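Local coordinates for tyrosine-protein phosphatase YwqE (Bacillus subtilis, PDB 3QY7) that removes phosphate from phosphotyrosine-containing proteins, among them YwqD, YwqF and Ssb, as a manganese-dependent tyrosine phosphatase of the PHP-like TIM-barrel type, at residues Q120-L125 with P132-P137; G85-D90 with K103-E108. All coordinates share one frame; numbering follows the deposited sequence.

Contact 1 (Q120-L125 with P132-P137); sequences QLFYDL and PVIAHP. With FE (Fe (III) ion), chain B.
Phe122, on the inner side of helix 118-127, lies flat against Pro132 near the start of the next barrel strand, closing the helix-to-strand half of a beta-alpha-beta crossover in this TIM-barrel-like phosphatase. With its CG anti to the carbonyl carbon (chi1 -73°), the phenylalanine ring extends from the helix over the pyrrolidine. Pro132 CB sits 3.7 Å from the centroid of the Phe122 ring and only 10° off its normal, a CH-pi contact centred on one face. Pro132 CG lies nearer the root of the ring, 3.5 Å from Phe122 CG.

Farther out, Ile134 runs across the ring at roughly a right angle. Its CG1 branch, beside the backbone N at chi1 -63°, brings CG1 to 3.7 Å from Phe122 CE2, with CD1 next to it. Leu125, one turn along the helix, adds a looser touch of CD1 on Pro132 CB. Leu153 of helix 148-155 also packs on both Phe122 and Ile134. Beyond the strand, His136 turns to the metal centre, where its NE2 binds the iron at 2.2 Å.

Contact 2 (G85-D90 with K103-E108); sequences GEVEQD and KYILIE. With FE (Fe (III) ion), chain B.
Val87 of helix 87-92 packs against Ile105 and Ile107 of strand 104-108, in the second half of a beta-alpha-beta unit of the barrel. The first segment enters through Gly85, in the loop that leads up to the helix. Glu86 occupies the N-cap position, and its carbonyl O accepts the backbone N-H of Asp90 at 2.9 Å, closing the first turn.

Val87, in that turn, carries the whole contact from the helix side. Its CG1 stands anti to the backbone N (chi1 163°), which aims this methyl at the strand. There it meets two isoleucine ends, each tip to tip: Ile105 CD1 is 4.0 Å from Val87 CG1, and Ile107 CD1 is 4.2 Å from the same methyl. The two isoleucines get there differently. Ile105 is extended through both torsions, chi1 178° and chi2 175°, whereas Ile107 takes a bent path to the same methyl. The contact is small and purely apolar, burying 80 Å² in all.

Glu88, next along the helix, leads its carboxylate end away from the strand and packs its side chain on Leu125 and Lys128, and Asp90 OD2 is hydrogen-bonded to Tyr84 OH.

On the strand, alternate residues face opposite ways: Leu106 touches His5, an iron ligand, on the barrel's inner side. At the strand's end Glu108 OE1 binds iron at 2.1 Å, while its OE2 forms a salt bridge with Arg82. Strand 104-108 runs between the parallel strands 80-82 and 131-135; on its helix-facing side Ile105 and Ile107 also touch Ile81, and Ile107 reaches Phe122 of helix 118-127.

Overall arrangement
Contact 2 comes first along the chain and closes before contact 1 opens, so the two are successive helix-on-strand packings of one barrel wall, with centres about 8 Å apart. Strand 104-108 ends the unit of contact 2 and starts that of contact 1, and it neighbours strand 131-135 in the parallel five-stranded sheet. Backbone pairing joins them directly: Val133 N lies 2.8 Å from Ile105 O and Val133 O 2.9 Å from Ile107 N, both probable hydrogen bonds. Helices 87-92 and 118-127 cover the outside, while Glu108 and His136, at or just beyond the strand ends, bind the same iron, which has Glu80 and two waters among its other ligands.

Contact 1 (Q120-L125 with P132-P137)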
loop_
_atom_site.group_PDB
_atom_site.type_symbol
_atom_site.label_atom_id
_atom_site.label_comp_id
_atom_site.label_asym_id
_atom_site.label_seq_id
_atom_site.Cartn_x
_atom_site.Cartn_y
_atom_site.Cartn_z
ATOM N N GLN A 120 -7.662 14.753 11.869
ATOM C CA GLN A 120 -8.973 15.325 11.549
ATOM C C GLN A 120 -9.514 14.722 10.253
ATOM O O GLN A 120 -10.666 14.273 10.201
ATOM C CB GLN A 120 -8.899 16.865 11.459
ATOM C CG GLN A 120 -10.264 17.581 11.384
ATOM C CD GLN A 120 -11.209 17.200 12.521
ATOM O OE1 GLN A 120 -10.884 17.342 13.705
ATOM N NE2 GLN A 120 -12.380 16.705 12.163
ATOM N N LEU A 121 -8.666 14.679 9.225
ATOM C CA LEU A 121 -9.038 14.065 7.941
ATOM C C LEU A 121 -9.477 12.620 8.100
ATOM O O LEU A 121 -10.495 12.207 7.538
ATOM C CB LEU A 121 -7.887 14.149 6.932
ATOM C CG LEU A 121 -8.089 13.422 5.586
ATOM C CD1 LEU A 121 -9.264 13.981 4.811
ATOM C CD2 LEU A 121 -6.830 13.518 4.779
ATOM N N PHE A 122 -8.694 11.856 8.858
ATOM C CA PHE A 122 -8.958 10.439 9.052
ATOM C C PHE A 122 -10.259 10.222 9.831
ATOM O O PHE A 122 -10.995 9.248 9.593
ATOM C CB PHE A 122 -7.756 9.781 9.749
ATOM C CG PHE A 122 -6.531 9.614 8.854
ATOM C CD1 PHE A 122 -6.467 10.192 7.584
ATOM C CD2 PHE A 122 -5.436 8.890 9.309
ATOM C CE1 PHE A 122 -5.348 10.038 6.763
ATOM C CE2 PHE A 122 -4.299 8.740 8.498
ATOM C CZ PHE A 122 -4.259 9.309 7.233
ATOM N N TYR A 123 -10.531 11.132 10.771
ATOM C CA TYR A 123 -11.774 11.094 11.540
ATOM C C TYR A 123 -12.974 11.328 10.625
ATOM O O TYR A 123 -13.974 10.591 10.676
ATOM C CB TYR A 123 -11.750 12.144 12.652
ATOM C CG TYR A 123 -13.048 12.206 13.421
ATOM C CD1 TYR A 123 -13.319 11.301 14.446
ATOM C CD2 TYR A 123 -14.012 13.152 13.104
ATOM C CE1 TYR A 123 -14.520 11.347 15.149
ATOM C CE2 TYR A 123 -15.209 13.205 13.791
ATOM C CZ TYR A 123 -15.459 12.304 14.809
ATOM O OH TYR A 123 -16.659 12.370 15.490
ATOM N N ASP A 124 -12.841 12.340 9.779
ATOM C CA ASP A 124 -13.858 12.693 8.807
ATOM C C ASP A 124 -14.128 11.523 7.864
ATOM O O ASP A 124 -15.287 11.178 7.616
ATOM C CB ASP A 124 -13.436 13.939 8.028
ATOM C CG ASP A 124 -13.417 15.199 8.890
ATOM O OD1 ASP A 124 -14.008 15.200 9.998
ATOM O OD2 ASP A 124 -12.820 16.196 8.443
ATOM N N LEU A 125 -13.066 10.875 7.376
ATOM C CA LEU A 125 -13.240 9.755 6.445
ATOM C C LEU A 125 -13.952 8.562 7.081
ATOM O O LEU A 125 -14.811 7.948 6.453
ATOM C CB LEU A 125 -11.898 9.350 5.800
ATOM C CG LEU A 125 -11.208 10.369 4.887
ATOM C CD1 LEU A 125 -9.787 9.889 4.562
ATOM C CD2 LEU A 125 -11.984 10.645 3.581
ATOM N N PRO A 132 -8.855 4.950 6.236
ATOM C CA PRO A 132 -7.606 5.405 5.632
ATOM C C PRO A 132 -6.499 4.405 5.930
ATOM O O PRO A 132 -6.385 3.934 7.069
ATOM C CB PRO A 132 -7.320 6.747 6.336
ATOM C CG PRO A 132 -8.075 6.671 7.628
ATOM C CD PRO A 132 -9.269 5.776 7.387
ATOM N N VAL A 133 -5.728 4.071 4.896
ATOM C CA VAL A 133 -4.564 3.200 5.022
ATOM C C VAL A 133 -3.330 4.030 4.768
ATOM O O VAL A 133 -3.125 4.530 3.646
ATOM C CB VAL A 133 -4.615 2.041 4.018
ATOM C CG1 VAL A 133 -3.400 1.098 4.236
ATOM C CG2 VAL A 133 -5.919 1.242 4.216
ATOM N N ILE A 134 -2.511 4.173 5.807
ATOM C CA ILE A 134 -1.266 4.942 5.711
ATOM C C ILE A 134 -0.243 4.127 4.934
ATOM O O ILE A 134 0.079 2.999 5.337
ATOM C CB ILE A 134 -0.720 5.244 7.125
ATOM C CG1 ILE A 134 -1.737 6.113 7.884
ATOM C CG2 ILE A 134 0.641 5.987 7.042
ATOM C CD1 ILE A 134 -1.521 6.145 9.397
ATOM N N ALA A 135 0.256 4.709 3.850
ATOM C CA ALA A 135 1.307 4.075 3.038
ATOM C C ALA A 135 2.646 4.145 3.772
ATOM O O ALA A 135 3.046 5.198 4.272
ATOM C CB ALA A 135 1.403 4.721 1.688
ATOM N N HIS A 136 3.312 2.995 3.820
ATOM C CA HIS A 136 4.684 2.861 4.312
ATOM C C HIS A 136 5.041 3.805 5.462
ATOM O O HIS A 136 5.928 4.634 5.312
ATOM C CB HIS A 136 5.707 2.983 3.175
ATOM C CG HIS A 136 5.495 4.162 2.280
ATOM N ND1 HIS A 136 5.714 5.464 2.688
ATOM C CD2 HIS A 136 5.089 4.238 0.990
ATOM C CE1 HIS A 136 5.457 6.281 1.685
ATOM N NE2 HIS A 136 5.084 5.563 0.639
ATOM N N PRO A 137 4.369 3.651 6.606
ATOM C CA PRO A 137 4.675 4.550 7.721
ATOM C C PRO A 137 6.126 4.405 8.188
ATOM O O PRO A 137 6.690 5.376 8.726
ATOM C CB PRO A 137 3.691 4.107 8.816
ATOM C CG PRO A 137 3.372 2.670 8.470
ATOM C CD PRO A 137 3.317 2.681 6.962
HETATM FE FE FE B . 4.886 6.298 -1.438
HETATM O O HOH W 1 7.110 6.473 -1.360
HETATM O O HOH W 2 4.879 4.357 -2.112
#

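Contact 2 (G85-D90 with K103-E108)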
loop_
_atom_site.group_PDB
_atom_site.type_symbol
_atom_site.label_atom_id
_atom_site.label_comp_id
_atom_site.label_asym_id
_atom_site.label_seq_id
_atom_site.Cartn_x
_atom_site.Cartn_y
_atom_site.Cartn_z
ATOM N N GLY A 85 -5.508 18.670 1.655
ATOM C CA GLY A 85 -6.641 19.086 2.478
ATOM C C GLY A 85 -8.010 18.657 1.978
ATOM O O GLY A 85 -8.922 18.453 2.777
ATOM N N GLU A 86 -8.142 18.505 0.661
ATOM C CA GLU A 86 -9.441 18.309 0.017
ATOM C C GLU A 86 -9.712 16.853 -0.383
ATOM O O GLU A 86 -10.545 16.596 -1.254
ATOM C CB GLU A 86 -9.567 19.220 -1.215
ATOM C CG GLU A 86 -9.509 20.730 -0.929
ATOM C CD GLU A 86 -8.104 21.239 -0.621
ATOM O OE1 GLU A 86 -7.119 20.659 -1.132
ATOM O OE2 GLU A 86 -7.983 22.231 0.133
ATOM N N VAL A 87 -9.010 15.910 0.246
ATOM C CA VAL A 87 -9.202 14.481 -0.050
ATOM C C VAL A 87 -10.663 14.032 0.112
ATOM O O VAL A 87 -11.201 13.345 -0.754
ATOM C CB VAL A 87 -8.262 13.576 0.789
ATOM C CG1 VAL A 87 -8.745 12.118 0.780
ATOM C CG2 VAL A 87 -6.833 13.669 0.269
ATOM N N GLU A 88 -11.299 14.430 1.213
ATOM C CA GLU A 88 -12.660 13.985 1.512
ATOM C C GLU A 88 -13.644 14.491 0.458
ATOM O O GLU A 88 -14.500 13.736 -0.022
ATOM C CB GLU A 88 -13.066 14.422 2.923
ATOM C CG GLU A 88 -14.242 13.659 3.518
ATOM C CD GLU A 88 -15.581 14.316 3.235
ATOM O OE1 GLU A 88 -15.623 15.561 3.099
ATOM O OE2 GLU A 88 -16.590 13.586 3.153
ATOM N N GLN A 89 -13.496 15.757 0.082
ATOM C CA GLN A 89 -14.339 16.358 -0.944
ATOM C C GLN A 89 -14.124 15.698 -2.311
ATOM O O GLN A 89 -15.095 15.268 -2.954
ATOM C CB GLN A 89 -14.101 17.869 -1.000
ATOM C CG GLN A 89 -14.521 18.587 0.292
ATOM C CD GLN A 89 -13.450 19.522 0.840
ATOM O OE1 GLN A 89 -12.546 19.950 0.118
ATOM N NE2 GLN A 89 -13.549 19.841 2.127
ATOM N N ASP A 90 -12.859 15.590 -2.729
ATOM C CA ASP A 90 -12.506 15.059 -4.056
ATOM C C ASP A 90 -12.888 13.591 -4.252
ATOM O O ASP A 90 -13.208 13.171 -5.363
ATOM C CB ASP A 90 -11.020 15.270 -4.364
ATOM C CG ASP A 90 -10.662 16.734 -4.546
ATOM O OD1 ASP A 90 -11.551 17.597 -4.356
ATOM O OD2 ASP A 90 -9.490 17.025 -4.877
ATOM N N LYS A 103 -13.868 0.634 0.635
ATOM C CA LYS A 103 -13.809 1.662 1.663
ATOM C C LYS A 103 -12.389 2.021 2.067
ATOM O O LYS A 103 -12.203 2.947 2.842
ATOM C CB LYS A 103 -14.579 1.221 2.899
ATOM C CG LYS A 103 -13.881 0.178 3.753
ATOM C CD LYS A 103 -14.717 -0.177 4.958
ATOM C CE LYS A 103 -15.889 -1.027 4.565
ATOM N NZ LYS A 103 -16.865 -1.101 5.702
ATOM N N TYR A 104 -11.406 1.271 1.572
ATOM C CA TYR A 104 -10.005 1.494 1.944
ATOM C C TYR A 104 -9.339 2.452 0.973
ATOM O O TYR A 104 -9.416 2.273 -0.236
ATOM C CB TYR A 104 -9.256 0.159 1.982
ATOM C CG TYR A 104 -9.812 -0.764 3.036
ATOM C CD1 TYR A 104 -9.332 -0.729 4.342
ATOM C CD2 TYR A 104 -10.878 -1.621 2.743
ATOM C CE1 TYR A 104 -9.865 -1.556 5.320
ATOM C CE2 TYR A 104 -11.420 -2.456 3.711
ATOM C CZ TYR A 104 -10.912 -2.417 4.997
ATOM O OH TYR A 104 -11.443 -3.226 5.971
ATOM N N ILE A 105 -8.689 3.485 1.500
ATOM C CA ILE A 105 -8.078 4.494 0.658
ATOM C C ILE A 105 -6.622 4.630 1.071
ATOM O O ILE A 105 -6.331 4.681 2.274
ATOM C CB ILE A 105 -8.845 5.864 0.726
ATOM C CG1 ILE A 105 -8.174 6.937 -0.128
ATOM C CG2 ILE A 105 -9.120 6.304 2.160
ATOM C CD1 ILE A 105 -8.960 8.252 -0.196
ATOM N N LEU A 106 -5.726 4.639 0.083
ATOM C CA LEU A 106 -4.275 4.656 0.346
ATOM C C LEU A 106 -3.763 6.084 0.366
ATOM O O LEU A 106 -3.708 6.749 -0.663
ATOM C CB LEU A 106 -3.540 3.810 -0.710
ATOM C CG LEU A 106 -2.032 3.608 -0.477
ATOM C CD1 LEU A 106 -1.768 2.831 0.802
ATOM C CD2 LEU A 106 -1.417 2.915 -1.678
ATOM N N ILE A 107 -3.423 6.538 1.570
ATOM C CA ILE A 107 -2.992 7.907 1.818
ATOM C C ILE A 107 -1.524 7.883 2.216
ATOM O O ILE A 107 -1.145 7.164 3.144
ATOM C CB ILE A 107 -3.831 8.530 2.961
ATOM C CG1 ILE A 107 -5.328 8.519 2.616
ATOM C CG2 ILE A 107 -3.350 9.964 3.300
ATOM C CD1 ILE A 107 -5.706 9.334 1.413
ATOM N N GLU A 108 -0.727 8.687 1.525
ATOM C CA GLU A 108 0.712 8.770 1.756
ATOM C C GLU A 108 1.047 10.134 2.330
ATOM O O GLU A 108 0.650 11.149 1.764
ATOM C CB GLU A 108 1.453 8.596 0.433
ATOM C CG GLU A 108 2.973 8.542 0.564
ATOM C CD GLU A 108 3.692 8.962 -0.700
ATOM O OE1 GLU A 108 4.742 8.362 -1.022
ATOM O OE2 GLU A 108 3.223 9.883 -1.397
HETATM FE FE FE B . 4.886 6.298 -1.438
HETATM O O HOH W 1 7.110 6.473 -1.360
HETATM O O HOH W 2 4.879 4.357 -2.112
#